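Local coordinates for restriction endonuclease PacI (Pseudomonas alcaligenes, PDB 3M7K), which cuts DNA at a rare eight-base-pair target site, using an HNH (beta-beta-alpha-metal) active site, at a contact of chain A with DNA. Numbering follows the deposited sequence.

A contact of chain A with DNA. Residues 93, 96, 117-118. With nucleotides of chain B; nucleotides of chain C.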
# COMPACT_ATOMS: atom_id res chain seq x y z
N ARG A 93 -6.33 -2.48 -13.21
CA ARG A 93 -7.54 -3.25 -13.51
C ARG A 93 -8.55 -2.84 -12.44
O ARG A 93 -8.48 -3.33 -11.29
CB ARG A 93 -7.22 -4.74 -13.48
CG ARG A 93 -6.11 -5.15 -14.47
CD ARG A 93 -5.63 -6.60 -14.26
NE ARG A 93 -4.89 -6.80 -12.99
CZ ARG A 93 -5.43 -7.32 -11.88
NH1 ARG A 93 -6.70 -7.72 -11.88
NH2 ARG A 93 -4.70 -7.47 -10.78
N SER A 96 -10.50 -5.66 -9.67
CA SER A 96 -9.28 -6.44 -9.56
C SER A 96 -9.52 -7.91 -9.85
O SER A 96 -8.55 -8.66 -10.04
CB SER A 96 -8.61 -6.26 -8.19
OG SER A 96 -7.21 -6.05 -8.37
N SER A 117 -4.26 -2.20 -4.41
CA SER A 117 -3.95 -3.64 -4.36
C SER A 117 -5.21 -4.40 -4.80
O SER A 117 -5.82 -4.03 -5.81
CB SER A 117 -3.51 -4.08 -2.95
OG SER A 117 -3.08 -5.45 -2.95
N ASN A 118 -5.61 -5.44 -4.06
CA ASN A 118 -6.92 -6.04 -4.27
C ASN A 118 -7.81 -5.81 -3.06
O ASN A 118 -8.78 -6.53 -2.83
CB ASN A 118 -6.83 -7.54 -4.59
CG ASN A 118 -6.35 -8.37 -3.41
OD1 ASN A 118 -5.78 -7.85 -2.44
ND2 ASN A 118 -6.55 -9.69 -3.49
OP3 DT B 1 -0.56 -7.28 -11.13
P DT B 1 -1.02 -6.26 -12.11
OP1 DT B 1 -2.40 -5.80 -12.07
OP2 DT B 1 -0.68 -6.76 -13.44
O5' DT B 1 -0.06 -5.04 -11.74
C5' DT B 1 0.29 -4.01 -12.57
C4' DT B 1 1.32 -3.16 -11.82
O4' DT B 1 1.98 -3.95 -10.81
C3' DT B 1 2.39 -2.59 -12.71
O3' DT B 1 2.75 -1.28 -12.26
C2' DT B 1 3.53 -3.60 -12.55
C1' DT B 1 3.37 -4.06 -11.09
N1 DT B 1 3.76 -5.47 -10.95
C2 DT B 1 4.88 -5.77 -10.21
O2 DT B 1 5.58 -4.95 -9.65
N3 DT B 1 5.18 -7.10 -10.13
C4 DT B 1 4.49 -8.15 -10.72
O4 DT B 1 4.86 -9.30 -10.59
C5 DT B 1 3.32 -7.78 -11.48
C7 DT B 1 2.49 -8.84 -12.16
C6 DT B 1 3.01 -6.46 -11.56
P DA C 9 -1.16 -12.64 -2.58
OP1 DA C 9 -2.33 -13.48 -2.27
OP2 DA C 9 0.02 -13.13 -3.31
O5' DA C 9 -1.69 -11.37 -3.39
C5' DA C 9 -2.84 -10.61 -2.99
C4' DA C 9 -2.86 -9.32 -3.80
O4' DA C 9 -1.73 -8.52 -3.37
C3' DA C 9 -2.72 -9.50 -5.32
O3' DA C 9 -3.73 -8.73 -5.98
C2' DA C 9 -1.34 -8.94 -5.65
C1' DA C 9 -1.15 -7.94 -4.51
N9 DA C 9 0.24 -7.63 -4.19
C8 DA C 9 1.36 -8.41 -4.34
N7 DA C 9 2.45 -7.79 -3.94
C5 DA C 9 2.03 -6.54 -3.52
C6 DA C 9 2.71 -5.41 -3.01
N6 DA C 9 4.03 -5.38 -2.81
N1 DA C 9 1.98 -4.30 -2.69
C2 DA C 9 0.64 -4.33 -2.90
N3 DA C 9 -0.09 -5.36 -3.36
C4 DA C 9 0.67 -6.42 -3.68
P DT C 10 -3.80 -8.53 -7.56
OP1 DT C 10 -5.19 -8.13 -7.89
OP2 DT C 10 -3.12 -9.67 -8.22
O5' DT C 10 -2.86 -7.26 -7.79
C5' DT C 10 -3.32 -5.98 -7.38
C4' DT C 10 -2.22 -4.94 -7.46
O4' DT C 10 -1.14 -5.37 -6.61
C3' DT C 10 -1.54 -4.74 -8.81
O3' DT C 10 -2.37 -3.98 -9.69
C2' DT C 10 -0.28 -4.00 -8.36
C1' DT C 10 0.04 -4.71 -7.04
N1 DT C 10 1.10 -5.80 -7.17
C2 DT C 10 2.40 -5.51 -6.77
O2 DT C 10 2.71 -4.42 -6.32
N3 DT C 10 3.32 -6.51 -6.92
C4 DT C 10 3.06 -7.77 -7.44
O4 DT C 10 3.95 -8.63 -7.54
C5 DT C 10 1.68 -8.01 -7.84
C7 DT C 10 1.27 -9.36 -8.42
C6 DT C 10 0.78 -7.03 -7.69
O HOH W 1 -3.38 -3.44 -12.31
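Arg93 and the 5'-phosphate of DT1 of chain B meet side-on: NE lies 2.8 Å from phosphate oxygen OP1, with 153° at the hydrogen, and NH2 donates to that same atom. NH2 also reaches across the break to the other half of the cleaved strand, 3.0 Å from OP1 of DT10 of chain C. Both phosphate oxygens lie within 10° of the guanidinium plane, so one flat group links both nucleotides at its edge; the bend at chi3 (-68°) turns that edge to the phosphates. NH1 is held by Ser96 backbone O at 2.8 Å, which should limit guanidinium rotation. Ser96 OG gives OP1 of DT10 a second donor, at 2.9 Å. A water completes the bridge, 2.6 Å from OP1 of DT1 and 2.9 Å from O3' of DT10. The Asn118 amide packs on the sugar of DA9 of chain C, CG lying 3.6 Å from its C4'. An alanine at Arg93 would probably leave both phosphate charges without this mate and the two ends free to shift. The base contact is Ser117 OG, anti to the backbone N, donating to N3 on the sugar edge of DA9 at 3.0 Å, an acceptor that alone would probably discriminate little between bases. The 3'-hydroxyl and 5'-phosphate are product termini, so the site mainly holds the backbone at the cut, while Ser117 touches a base unpaired here, consistent with target-site disruption.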